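Side-chain contacts in metallo-carboxypeptidase (Pseudomonas aeruginosa, PDB 4A39), which is a zinc-dependent peptidase of the M14 family, probably removing residues from the C-terminal ends of peptides or proteins as cytosolic carboxypeptidases do: residues Gly363-Gly366 and Ala367-Lys370; Arg304-Leu307 and Met308-Glu312; Glu124-Ser127 and Arg128-Ala132; Asp103-Gly106 and Leu107-Gln110; Ser89-Gly92 and Glu93-Phe96. One frame throughout, in Å; residues are numbered along the deposited sequence.

Four of the five contacts form a connected chain. Contact 2, near the end of helix 294-308, meets contact 1 through a salt bridge from Glu-312 OE1 to Arg-368 NH2 (2.8 Å). Contact 1, at the start of helix 366-383, is joined to contact 3 where Gly-366 N approaches Glu-124 OE1 at 3.0 Å, probably a hydrogen bond. Contact 3 then packs against contact 5 by way of Glu-124, Pro-125 and Trp-95. Contact 4 touches none of the others, its nearest atoms lying about 7 Å from contact 5. None lines the active site; the side chain of Arg-304 is about 10 Å from the bound (2-guanidinoethylmercapto)succinic acid, that of Trp-364 about 13 Å from the zinc ion.

Contact 1: residues Gly363-Gly366 and Ala367-Lys370; sequences GWSG and ARSK
The chain runs from an irregular loop at Gly-363 to Ser-365 straight into helix 366-383, and Ser-365 occupies the N-cap. Lys-370 N donates to Gly-366 O, an early helical bond, while Gly-363 has a positive phi, easily adopted without a side chain. Ser-365 OG, placed between its own N and carbonyl carbon (chi1 64°), turns back to accept from Arg-368 N at 3.2 Å, nearly straight at 163°. Ser-365 O is gripped twice, by Ser-369 N at 3.0 Å and by Ser-369 OG at 2.8 Å, which come from opposite faces of the carbonyl plane. The same Ser-369 OG receives a weak bond from Trp-364 NE1 (2.9 Å). Across one face of the indole lies Arg-368, its CB 3.6 Å from the centroid of the Trp-364 six-membered ring, a CH-pi contact. Farther out the guanidinium is tilted 49° to the indole, and NH1 makes a weak bond to Gly-363 O. Salt bridges to Glu-312 and Asp-353 hold the charged end of Arg-368. A small hydroxyl suits buried Ser-369, where donor and acceptor converge. The helix start is thus capped by Ser-365, with Gly-366 N bonded to Glu-124, while acidic neighbours probably balance the buried arginine.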
loop_
_atom_site.group_PDB
_atom_site.type_symbol
_atom_site.label_atom_id
_atom_site.label_comp_id
_atom_site.label_asym_id
_atom_site.label_seq_id
_atom_site.Cartn_x
_atom_site.Cartn_y
_atom_site.Cartn_z
ATOM N N GLY A 363 -2.586 -14.272 7.309
ATOM C CA GLY A 363 -3.410 -13.571 6.336
ATOM C C GLY A 363 -2.417 -12.929 5.383
ATOM O O GLY A 363 -1.272 -13.386 5.297
ATOM N N TRP A 364 -2.822 -11.893 4.655
ATOM C CA TRP A 364 -1.870 -11.226 3.769
ATOM C C TRP A 364 -0.910 -10.519 4.724
ATOM O O TRP A 364 -1.329 -9.999 5.767
ATOM C CB TRP A 364 -2.572 -10.231 2.840
ATOM C CG TRP A 364 -1.664 -9.717 1.755
ATOM C CD1 TRP A 364 -1.164 -8.452 1.637
ATOM C CD2 TRP A 364 -1.111 -10.469 0.664
ATOM N NE1 TRP A 364 -0.332 -8.370 0.545
ATOM C CE2 TRP A 364 -0.282 -9.592 -0.072
ATOM C CE3 TRP A 364 -1.236 -11.801 0.237
ATOM C CZ2 TRP A 364 0.424 -10.002 -1.215
ATOM C CZ3 TRP A 364 -0.535 -12.211 -0.900
ATOM C CH2 TRP A 364 0.284 -11.309 -1.612
ATOM N N SER A 365 0.367 -10.493 4.358
ATOM C CA SER A 365 1.409 -9.939 5.216
ATOM C C SER A 365 2.433 -9.058 4.517
ATOM O O SER A 365 2.441 -8.926 3.296
ATOM C CB SER A 365 2.165 -11.101 5.834
ATOM O OG SER A 365 2.808 -11.821 4.789
ATOM N N GLY A 366 3.324 -8.480 5.317
ATOM C CA GLY A 366 4.375 -7.657 4.760
ATOM C C GLY A 366 5.269 -8.519 3.886
ATOM O O GLY A 366 5.683 -8.098 2.808
ATOM N N ALA A 367 5.558 -9.736 4.339
ATOM C CA ALA A 367 6.421 -10.643 3.582
ATOM C C ALA A 367 5.835 -11.025 2.226
ATOM O O ALA A 367 6.554 -11.067 1.223
ATOM C CB ALA A 367 6.708 -11.898 4.400
ATOM N N ARG A 368 4.535 -11.306 2.187
ATOM C CA ARG A 368 3.899 -11.671 0.927
ATOM C C ARG A 368 3.815 -10.448 0.008
ATOM O O ARG A 368 3.860 -10.582 -1.212
ATOM C CB ARG A 368 2.518 -12.280 1.186
ATOM C CG ARG A 368 2.610 -13.639 1.882
ATOM C CD ARG A 368 1.262 -14.144 2.369
ATOM N NE ARG A 368 0.457 -14.747 1.312
ATOM C CZ ARG A 368 -0.775 -15.207 1.501
ATOM N NH1 ARG A 368 -1.331 -15.122 2.703
ATOM N NH2 ARG A 368 -1.447 -15.763 0.496
ATOM N N SER A 369 3.712 -9.261 0.599
ATOM C CA SER A 369 3.664 -8.022 -0.173
ATOM C C SER A 369 5.026 -7.824 -0.840
ATOM O O SER A 369 5.111 -7.465 -2.014
ATOM C CB SER A 369 3.353 -6.838 0.746
ATOM O OG SER A 369 2.073 -6.987 1.347
ATOM N N LYS A 370 6.088 -8.066 -0.076
ATOM C CA LYS A 370 7.452 -7.951 -0.585
ATOM C C LYS A 370 7.651 -8.909 -1.754
ATOM O O LYS A 370 8.255 -8.554 -2.763
ATOM C CB LYS A 370 8.463 -8.283 0.522
ATOM C CG LYS A 370 8.555 -7.222 1.615
ATOM C CD LYS A 370 9.555 -7.588 2.704
ATOM C CE LYS A 370 10.973 -7.657 2.171
ATOM N NZ LYS A 370 11.934 -7.844 3.297
#

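Contact 2: residues Arg304-Leu307 and Met308-Glu312; sequences REEL and MARGE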
loop_
_atom_site.group_PDB
_atom_site.type_symbol
_atom_site.label_atom_id
_atom_site.label_comp_id
_atom_site.label_asym_id
_atom_site.label_seq_id
_atom_site.Cartn_x
_atom_site.Cartn_y
_atom_site.Cartn_z
ATOM N N ARG A 304 -1.400 -9.138 -16.740
ATOM C CA ARG A 304 -2.167 -9.958 -15.810
ATOM C C ARG A 304 -1.858 -11.447 -15.947
ATOM O O ARG A 304 -1.718 -12.153 -14.951
ATOM C CB ARG A 304 -3.670 -9.732 -16.013
ATOM C CG ARG A 304 -4.201 -8.430 -15.432
ATOM C CD ARG A 304 -5.707 -8.325 -15.633
ATOM N NE ARG A 304 -6.287 -7.165 -14.963
ATOM C CZ ARG A 304 -6.975 -6.213 -15.585
ATOM N NH1 ARG A 304 -7.164 -6.275 -16.898
ATOM N NH2 ARG A 304 -7.470 -5.194 -14.894
ATOM N N GLU A 305 -1.736 -11.903 -17.192
ATOM C CA GLU A 305 -1.454 -13.313 -17.476
ATOM C C GLU A 305 -0.071 -13.731 -16.994
ATOM O O GLU A 305 0.092 -14.782 -16.362
ATOM C CB GLU A 305 -1.582 -13.576 -18.980
ATOM C CG GLU A 305 -1.758 -15.047 -19.337
ATOM C CD GLU A 305 -2.147 -15.254 -20.790
ATOM O OE1 GLU A 305 -2.495 -14.262 -21.467
ATOM O OE2 GLU A 305 -2.111 -16.417 -21.251
ATOM N N GLU A 306 0.934 -12.915 -17.289
ATOM C CA GLU A 306 2.295 -13.223 -16.882
ATOM C C GLU A 306 2.476 -13.126 -15.367
ATOM O O GLU A 306 3.223 -13.906 -14.780
ATOM C CB GLU A 306 3.291 -12.299 -17.591
ATOM C CG GLU A 306 3.361 -12.500 -19.105
ATOM C CD GLU A 306 4.007 -13.816 -19.523
ATOM O OE1 GLU A 306 4.402 -14.619 -18.648
ATOM O OE2 GLU A 306 4.124 -14.047 -20.744
ATOM N N LEU A 307 1.786 -12.185 -14.727
ATOM C CA LEU A 307 1.915 -12.045 -13.279
ATOM C C LEU A 307 1.190 -13.168 -12.545
ATOM O O LEU A 307 1.661 -13.652 -11.517
ATOM C CB LEU A 307 1.381 -10.691 -12.813
ATOM C CG LEU A 307 1.465 -10.422 -11.305
ATOM C CD1 LEU A 307 2.883 -10.651 -10.801
ATOM C CD2 LEU A 307 1.024 -8.997 -11.027
ATOM N N MET A 308 0.045 -13.585 -13.076
ATOM C CA MET A 308 -0.713 -14.658 -12.449
ATOM C C MET A 308 0.077 -15.967 -12.528
ATOM O O MET A 308 -0.046 -16.835 -11.660
ATOM C CB MET A 308 -2.079 -14.805 -13.132
ATOM C CG MET A 308 -2.988 -15.867 -12.516
ATOM S SD MET A 308 -4.697 -15.741 -13.108
ATOM C CE MET A 308 -5.589 -16.094 -11.620
ATOM N N ALA A 309 0.908 -16.095 -13.556
ATOM C CA ALA A 309 1.704 -17.307 -13.726
ATOM C C ALA A 309 2.907 -17.339 -12.789
ATOM O O ALA A 309 3.509 -18.394 -12.579
ATOM C CB ALA A 309 2.176 -17.423 -15.171
ATOM N N ARG A 310 3.244 -16.192 -12.210
ATOM C CA ARG A 310 4.404 -16.099 -11.328
ATOM C C ARG A 310 4.159 -15.790 -9.849
ATOM O O ARG A 310 4.863 -16.312 -8.985
ATOM C CB ARG A 310 5.378 -15.052 -11.875
ATOM C CG ARG A 310 5.930 -15.368 -13.253
ATOM C CD ARG A 310 6.903 -14.293 -13.705
ATOM N NE ARG A 310 7.601 -14.669 -14.931
ATOM C CZ ARG A 310 7.011 -14.834 -16.111
ATOM N NH1 ARG A 310 5.704 -14.652 -16.236
ATOM N NH2 ARG A 310 7.733 -15.183 -17.168
ATOM N N GLY A 311 3.184 -14.942 -9.548
ATOM C CA GLY A 311 2.961 -14.596 -8.154
ATOM C C GLY A 311 1.576 -14.845 -7.602
ATOM O O GLY A 311 0.753 -15.516 -8.219
ATOM N N GLU A 312 1.325 -14.314 -6.409
ATOM C CA GLU A 312 0.021 -14.460 -5.784
ATOM C C GLU A 312 -0.785 -13.313 -6.366
ATOM O O GLU A 312 -0.792 -12.201 -5.839
ATOM C CB GLU A 312 0.143 -14.338 -4.267
ATOM C CG GLU A 312 1.140 -15.320 -3.670
ATOM C CD GLU A 312 0.932 -15.527 -2.185
ATOM O OE1 GLU A 312 0.051 -16.337 -1.816
ATOM O OE2 GLU A 312 1.638 -14.876 -1.389
#
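Arg-310 NH1 reaches Glu-306 OE1 at 2.7 Å in a salt bridge that is almost straight (167°). The same nitrogen also donates to Glu-306 O at 3.0 Å, so one amino group ties down both the side chain and the backbone of the residue four places earlier. Both acceptors lie close to the guanidinium plane, where its N-H bonds point. The carboxylate itself is turned 56° from that plane and is met on the anti side of OE1. Glu-306 gets there by bending at chi2 (-70°), whereas Arg-310 runs extended from CG to NE; the two side chains lie alongside each other and point the same way. Glu-306 OE2 is left for Arg-302, one turn back, which places the glutamate between two arginines and would be expected to favour its ionised form. A long arginine suits position 310, since it can cross the last turn; its side chain also touches Ser-378 and Val-382 of helix 366-383.

These residues lie in the C-terminal part of helix 294-308 and the loop after it, and the carbonyls here are taken up in helical fashion. Met-308 N donates to Arg-304 O at 2.9 Å, and Ala-309 N to Glu-305 O. Leu-307 O accepts twice, from Gly-311 N at 2.8 Å and from Arg-310 N at 3.1 Å. Leucine fits its place because its side chain is buried, packing on Thr-379 and Phe-313, whereas Met-308 and Ala-309 lie on the exposed side.

Contact 3: residues Glu124-Ser127 and Arg128-Ala132; sequences EPYS and RERHA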
loop_
_atom_site.group_PDB
_atom_site.type_symbol
_atom_site.label_atom_id
_atom_site.label_comp_id
_atom_site.label_asym_id
_atom_site.label_seq_id
_atom_site.Cartn_x
_atom_site.Cartn_y
_atom_site.Cartn_z
ATOM N N GLU A 124 0.135 -5.189 9.108
ATOM C CA GLU A 124 1.513 -5.063 9.587
ATOM C C GLU A 124 2.003 -3.663 9.192
ATOM O O GLU A 124 2.189 -3.380 8.013
ATOM C CB GLU A 124 2.380 -6.148 8.937
ATOM C CG GLU A 124 3.799 -6.222 9.473
ATOM C CD GLU A 124 4.544 -7.465 9.014
ATOM O OE1 GLU A 124 3.972 -8.278 8.253
ATOM O OE2 GLU A 124 5.710 -7.627 9.421
ATOM N N PRO A 125 2.235 -2.776 10.179
ATOM C CA PRO A 125 2.687 -1.400 9.932
ATOM C C PRO A 125 4.067 -1.192 9.323
ATOM O O PRO A 125 4.994 -1.966 9.569
ATOM C CB PRO A 125 2.598 -0.742 11.313
ATOM C CG PRO A 125 1.655 -1.623 12.084
ATOM C CD PRO A 125 2.043 -2.998 11.622
ATOM N N TYR A 126 4.183 -0.127 8.531
ATOM C CA TYR A 126 5.444 0.254 7.907
ATOM C C TYR A 126 5.736 1.648 8.458
ATOM O O TYR A 126 5.119 2.628 8.042
ATOM C CB TYR A 126 5.320 0.304 6.381
ATOM C CG TYR A 126 6.655 0.145 5.694
ATOM C CD1 TYR A 126 7.597 1.175 5.703
ATOM C CD2 TYR A 126 7.016 -1.074 5.125
ATOM C CE1 TYR A 126 8.872 0.988 5.166
ATOM C CE2 TYR A 126 8.287 -1.275 4.587
ATOM C CZ TYR A 126 9.210 -0.243 4.613
ATOM O OH TYR A 126 10.472 -0.450 4.105
ATOM N N SER A 127 6.658 1.730 9.413
ATOM C CA SER A 127 6.998 3.006 10.039
ATOM C C SER A 127 7.873 3.886 9.159
ATOM O O SER A 127 8.456 3.421 8.181
ATOM C CB SER A 127 7.727 2.770 11.363
ATOM O OG SER A 127 9.028 2.259 11.139
ATOM N N ARG A 128 7.966 5.163 9.509
ATOM C CA ARG A 128 8.802 6.070 8.739
ATOM C C ARG A 128 10.259 5.755 9.060
ATOM O O ARG A 128 11.160 6.081 8.282
ATOM C CB ARG A 128 8.487 7.530 9.077
ATOM C CG ARG A 128 7.044 7.961 8.827
ATOM C CD ARG A 128 6.634 7.736 7.380
ATOM N NE ARG A 128 6.187 6.363 7.148
ATOM C CZ ARG A 128 6.333 5.711 5.998
ATOM N NH1 ARG A 128 6.919 6.296 4.961
ATOM N NH2 ARG A 128 5.883 4.466 5.882
ATOM N N GLU A 129 10.497 5.142 10.221
ATOM C CA GLU A 129 11.859 4.777 10.589
ATOM C C GLU A 129 12.296 3.665 9.653
ATOM O O GLU A 129 13.433 3.655 9.184
ATOM C CB GLU A 129 11.948 4.336 12.059
ATOM C CG GLU A 129 11.707 5.487 13.036
ATOM C CD GLU A 129 12.099 5.177 14.473
ATOM O OE1 GLU A 129 11.747 4.090 14.978
ATOM O OE2 GLU A 129 12.752 6.038 15.105
ATOM N N ARG A 130 11.383 2.741 9.359
ATOM C CA ARG A 130 11.697 1.649 8.447
ATOM C C ARG A 130 11.869 2.248 7.054
ATOM O O ARG A 130 12.692 1.784 6.265
ATOM C CB ARG A 130 10.575 0.602 8.436
ATOM C CG ARG A 130 10.988 -0.691 7.752
ATOM C CD ARG A 130 9.894 -1.748 7.745
ATOM N NE ARG A 130 10.406 -3.002 7.200
ATOM C CZ ARG A 130 11.024 -3.937 7.917
ATOM N NH1 ARG A 130 11.200 -3.773 9.222
ATOM N NH2 ARG A 130 11.492 -5.027 7.323
ATOM N N HIS A 131 11.088 3.286 6.758
ATOM C CA HIS A 131 11.165 3.962 5.466
ATOM C C HIS A 131 12.570 4.523 5.279
ATOM O O HIS A 131 13.170 4.394 4.208
ATOM C CB HIS A 131 10.152 5.110 5.397
ATOM C CG HIS A 131 10.282 5.961 4.172
ATOM N ND1 HIS A 131 9.778 5.584 2.945
ATOM C CD2 HIS A 131 10.883 7.159 3.979
ATOM C CE1 HIS A 131 10.065 6.512 2.048
ATOM N NE2 HIS A 131 10.736 7.479 2.650
ATOM N N ALA A 132 13.089 5.156 6.326
ATOM C CA ALA A 132 14.424 5.731 6.262
ATOM C C ALA A 132 15.444 4.639 5.978
ATOM O O ALA A 132 16.354 4.827 5.169
ATOM C CB ALA A 132 14.754 6.443 7.566
HETATM O O HOH W 1 4.413 5.284 9.087
#
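Hydrogen bonds from the backbone N-H groups of the first helical turn meet Ser-127. Its OG accepts from Arg-130 N at 3.0 Å, and its carbonyl O accepts from His-131 N, also at 3.0 Å. The short serine chain, at a chi1 of 70°, puts the hydroxyl within bonding distance of Arg-130 N.

Arginine bonds form a second group. Arg-128 is bent at chi2 and chi3, so the chain doubles back and NH2 donates to Tyr-126 O at 2.9 Å. The carbonyl oxygen lies near the guanidinium plane, but the donor stands above the carbonyl plane, 52° out of it. Water 1 makes a second link, donating to Tyr-126 O and accepting from Arg-128 NE at 2.8 Å. The charge of Arg-128 is met by Glu-187.

Packing is carried by Tyr-126 and Arg-130. Extended from CG to NE, Arg-130 lays its CD over one face of the phenol ring, 3.7 Å from the Tyr-126 centroid in a CH-pi contact. Its guanidinium stands perpendicular to the ring (90°), with Tyr-126 CE2 at its edge. Both side chains end at Glu-191: Tyr-126 OH hydrogen-bonds to it and Arg-130 NE forms a salt bridge. An aromatic residue with a hydroxyl therefore suits position 126, combining a broad face for the arginine with a polar tip for helix 185-196.

Taken together, the geometry is that of a serine N-cap opening helix 128-138, close after the final strand of the N-terminal sheet.

Contact 4: residues Asp103-Gly106 and Leu107-Gln110; sequences DADG and LHFQ
A type I beta turn from Asp-103 to Gly-106 links strands 96-103 and 106-111 into a beta hairpin, and His-108, two residues into the second strand, reaches back over it. The turn is closed by Gly-106 N donating to Asp-103 O at 3.0 Å, with a longer bond of 3.3 Å from Asp-103 N to Gly-106 O. The Asp-103 side chain appears to form an Asx turn with Asp-105 N, although the position of its OD1 is less certain. Gly-106 has a positive phi, and there a side chain would run into the preceding carbonyl, so the lack of one suits the place.

The side-chain link is a histidine-carboxylate hydrogen bond. His-108 NE2 donates to Asp-105 OD2 at 3.1 Å, almost perfectly straight at 175°. The oxygen lies in the imidazole plane, whereas the bond meets the carboxylate on its anti side, 24° out of its plane. With CG held anti to the backbone N (chi1 -173°), Asp-105 extends beside its own carbonyl carbon to where the ring nitrogen can find it. Arg-37 forms a salt bridge with the same OD2, so this oxygen serves two donors, and its negative charge would be expected to favour a proton on NE2.

One face of the imidazole lies over the backbone of Gly-106, and Gly-106 C stands 3.8 Å above the ring plane of His-108. Leu-107, by contrast, is buried and packs on Leu-69 and Trp-81. The arrangement is that of a tight antiparallel hairpin between two neighbouring inner strands of the N-terminal beta sheet, with a histidine-carboxylate hydrogen bond joining strand and turn.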
loop_
_atom_site.group_PDB
_atom_site.type_symbol
_atom_site.label_atom_id
_atom_site.label_comp_id
_atom_site.label_asym_id
_atom_site.label_seq_id
_atom_site.Cartn_x
_atom_site.Cartn_y
_atom_site.Cartn_z
ATOM N N ASP A 103 -20.309 -7.486 14.187
ATOM C CA ASP A 103 -21.757 -7.364 14.339
ATOM C C ASP A 103 -22.130 -5.902 14.589
ATOM O O ASP A 103 -21.292 -5.013 14.450
ATOM C CB ASP A 103 -22.284 -8.261 15.469
ATOM C CG ASP A 103 -21.622 -7.988 16.801
ATOM O OD1 ASP A 103 -21.271 -6.821 17.066
ATOM O OD2 ASP A 103 -21.468 -8.943 17.594
ATOM N N ALA A 104 -23.381 -5.648 14.957
ATOM C CA ALA A 104 -23.839 -4.283 15.183
ATOM C C ALA A 104 -23.074 -3.548 16.276
ATOM O O ALA A 104 -23.063 -2.316 16.305
ATOM C CB ALA A 104 -25.330 -4.279 15.504
ATOM N N ASP A 105 -22.431 -4.299 17.168
ATOM C CA ASP A 105 -21.681 -3.697 18.266
ATOM C C ASP A 105 -20.267 -3.282 17.851
ATOM O O ASP A 105 -19.587 -2.552 18.579
ATOM C CB ASP A 105 -21.621 -4.665 19.451
ATOM C CG ASP A 105 -21.002 -4.036 20.687
ATOM O OD1 ASP A 105 -21.417 -2.915 21.049
ATOM O OD2 ASP A 105 -20.111 -4.661 21.299
ATOM N N GLY A 106 -19.832 -3.749 16.684
ATOM C CA GLY A 106 -18.513 -3.391 16.187
ATOM C C GLY A 106 -17.616 -4.576 15.879
ATOM O O GLY A 106 -18.082 -5.712 15.813
ATOM N N LEU A 107 -16.328 -4.308 15.670
ATOM C CA LEU A 107 -15.365 -5.373 15.398
ATOM C C LEU A 107 -14.883 -5.898 16.738
ATOM O O LEU A 107 -14.521 -5.116 17.616
ATOM C CB LEU A 107 -14.156 -4.846 14.614
ATOM C CG LEU A 107 -13.080 -5.897 14.299
ATOM C CD1 LEU A 107 -13.586 -6.821 13.201
ATOM C CD2 LEU A 107 -11.789 -5.228 13.867
ATOM N N HIS A 108 -14.881 -7.220 16.891
ATOM C CA HIS A 108 -14.430 -7.851 18.123
ATOM C C HIS A 108 -13.290 -8.817 17.827
ATOM O O HIS A 108 -13.281 -9.473 16.790
ATOM C CB HIS A 108 -15.563 -8.655 18.775
ATOM C CG HIS A 108 -16.843 -7.895 18.930
ATOM N ND1 HIS A 108 -17.871 -7.967 18.014
ATOM C CD2 HIS A 108 -17.256 -7.038 19.894
ATOM C CE1 HIS A 108 -18.863 -7.186 18.408
ATOM N NE2 HIS A 108 -18.514 -6.610 19.545
ATOM N N PHE A 109 -12.323 -8.889 18.735
ATOM C CA PHE A 109 -11.234 -9.843 18.597
ATOM C C PHE A 109 -10.738 -10.237 19.984
ATOM O O PHE A 109 -10.798 -9.441 20.927
ATOM C CB PHE A 109 -10.107 -9.315 17.681
ATOM C CG PHE A 109 -9.631 -7.917 17.988
ATOM C CD1 PHE A 109 -8.571 -7.703 18.866
ATOM C CD2 PHE A 109 -10.184 -6.825 17.326
ATOM C CE1 PHE A 109 -8.063 -6.417 19.075
ATOM C CE2 PHE A 109 -9.683 -5.531 17.529
ATOM C CZ PHE A 109 -8.622 -5.331 18.404
ATOM N N GLN A 110 -10.290 -11.484 20.112
ATOM C CA GLN A 110 -9.831 -11.996 21.396
ATOM C C GLN A 110 -8.429 -12.589 21.375
ATOM O O GLN A 110 -7.970 -13.128 20.362
ATOM C CB GLN A 110 -10.798 -13.070 21.920
ATOM C CG GLN A 110 -12.278 -12.676 21.957
ATOM C CD GLN A 110 -12.955 -12.754 20.598
ATOM O OE1 GLN A 110 -12.801 -13.734 19.869
ATOM N NE2 GLN A 110 -13.721 -11.721 20.259
#

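Contact 5: residues Ser89-Gly92 and Glu93-Phe96; sequences SYDG and ERWF
Asp-91 OD1 grips two successive backbone N-H groups, Glu-93 N at 2.8 Å and Arg-94 N at 2.9 Å. The second bond is nearly straight (172°) and meets the oxygen on its syn side, whereas the first comes from above the carboxylate plane. With CG lodged between N and the carbonyl carbon (chi1 55°), the carboxylate is folded back over the turn, a reach that the short side chain of aspartate suits.

Ser-89 adds two further bonds. Its OG donates to Arg-94 O at 2.8 Å, from above the carbonyl plane, and accepts from Gly-92 N at 2.7 Å, which makes an ST motif. A hydroxyl is apt here because it can give and take at once. Water 2 adds a further link between Tyr-90 N and Arg-94 O. Gly-92, with a positive phi, lets the chain reverse where a side chain would strike the previous carbonyl, and its O receives a weak bond from Trp-95 NE1.

Packing surrounds this polar network. Ser-89 CB sits over the centre of the Trp-95 six-membered ring, 3.5 Å from its centroid, a CH-pi contact that a small side chain can make closely. The rings of Tyr-90 and Phe-96 meet obliquely, planes 41° apart, with Tyr-90 CE2 3.8 Å from Phe-96 CZ.

The loop connects strand 87-89 to strand 96-103, adjacent antiparallel members of the N-terminal sheet; Tyr-90 packs on Val-118 of strand 118-121, and Trp-95 lies against Ala-121 of the same strand and the following Glu-124 and Pro-125.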
loop_
_atom_site.group_PDB
_atom_site.type_symbol
_atom_site.label_atom_id
_atom_site.label_comp_id
_atom_site.label_asym_id
_atom_site.label_seq_id
_atom_site.Cartn_x
_atom_site.Cartn_y
_atom_site.Cartn_z
ATOM N N SER A 89 0.975 -8.535 17.483
ATOM C CA SER A 89 2.389 -8.866 17.607
ATOM C C SER A 89 2.912 -8.550 19.000
ATOM O O SER A 89 2.587 -7.512 19.570
ATOM C CB SER A 89 3.213 -8.089 16.583
ATOM O OG SER A 89 4.594 -8.345 16.766
ATOM N N TYR A 90 3.728 -9.446 19.544
ATOM C CA TYR A 90 4.303 -9.227 20.865
ATOM C C TYR A 90 5.568 -8.385 20.757
ATOM O O TYR A 90 5.866 -7.590 21.650
ATOM C CB TYR A 90 4.675 -10.555 21.533
ATOM C CG TYR A 90 3.515 -11.450 21.883
ATOM C CD1 TYR A 90 2.547 -11.046 22.801
ATOM C CD2 TYR A 90 3.386 -12.711 21.298
ATOM C CE1 TYR A 90 1.478 -11.882 23.131
ATOM C CE2 TYR A 90 2.324 -13.550 21.618
ATOM C CZ TYR A 90 1.374 -13.131 22.535
ATOM O OH TYR A 90 0.321 -13.962 22.859
ATOM N N ASP A 91 6.300 -8.554 19.655
ATOM C CA ASP A 91 7.566 -7.853 19.465
ATOM C C ASP A 91 7.647 -6.797 18.371
ATOM O O ASP A 91 8.596 -6.013 18.339
ATOM C CB ASP A 91 8.692 -8.873 19.239
ATOM C CG ASP A 91 8.406 -9.825 18.089
ATOM O OD1 ASP A 91 7.512 -9.531 17.270
ATOM O OD2 ASP A 91 9.088 -10.868 17.997
ATOM N N GLY A 92 6.668 -6.774 17.476
ATOM C CA GLY A 92 6.697 -5.805 16.396
ATOM C C GLY A 92 7.405 -6.359 15.173
ATOM O O GLY A 92 7.563 -5.657 14.172
ATOM N N GLU A 93 7.838 -7.614 15.253
ATOM C CA GLU A 93 8.523 -8.273 14.139
ATOM C C GLU A 93 7.698 -9.428 13.589
ATOM O O GLU A 93 7.565 -9.579 12.373
ATOM C CB GLU A 93 9.892 -8.799 14.570
ATOM C CG GLU A 93 10.958 -7.729 14.715
ATOM C CD GLU A 93 12.356 -8.318 14.769
ATOM O OE1 GLU A 93 12.729 -9.042 13.820
ATOM O OE2 GLU A 93 13.084 -8.057 15.753
ATOM N N ARG A 94 7.159 -10.246 14.490
ATOM C CA ARG A 94 6.325 -11.385 14.116
ATOM C C ARG A 94 4.862 -10.993 14.311
ATOM O O ARG A 94 4.424 -10.763 15.436
ATOM C CB ARG A 94 6.631 -12.598 15.002
ATOM C CG ARG A 94 8.064 -13.095 14.939
ATOM C CD ARG A 94 8.312 -14.179 15.985
ATOM N NE ARG A 94 7.620 -15.430 15.682
ATOM C CZ ARG A 94 7.585 -16.481 16.497
ATOM N NH1 ARG A 94 8.201 -16.432 17.671
ATOM N NH2 ARG A 94 6.934 -17.582 16.141
ATOM N N TRP A 95 4.114 -10.909 13.215
ATOM C CA TRP A 95 2.703 -10.550 13.286
ATOM C C TRP A 95 1.800 -11.749 13.005
ATOM O O TRP A 95 2.058 -12.543 12.094
ATOM C CB TRP A 95 2.402 -9.404 12.312
ATOM C CG TRP A 95 3.038 -8.110 12.730
ATOM C CD1 TRP A 95 4.344 -7.741 12.562
ATOM C CD2 TRP A 95 2.408 -7.040 13.446
ATOM N NE1 TRP A 95 4.566 -6.509 13.133
ATOM C CE2 TRP A 95 3.395 -6.056 13.683
ATOM C CE3 TRP A 95 1.105 -6.819 13.913
ATOM C CZ2 TRP A 95 3.119 -4.865 14.368
ATOM C CZ3 TRP A 95 0.830 -5.631 14.597
ATOM C CH2 TRP A 95 1.838 -4.671 14.816
ATOM N N PHE A 96 0.745 -11.883 13.804
ATOM C CA PHE A 96 -0.192 -12.994 13.668
ATOM C C PHE A 96 -1.650 -12.551 13.748
ATOM O O PHE A 96 -1.975 -11.563 14.404
ATOM C CB PHE A 96 0.072 -14.037 14.758
ATOM C CG PHE A 96 0.085 -13.472 16.157
ATOM C CD1 PHE A 96 1.253 -12.947 16.705
ATOM C CD2 PHE A 96 -1.071 -13.479 16.929
ATOM C CE1 PHE A 96 1.268 -12.441 18.010
ATOM C CE2 PHE A 96 -1.069 -12.977 18.229
ATOM C CZ PHE A 96 0.102 -12.458 18.771
HETATM O O HOH W 2 4.781 -11.650 18.070
#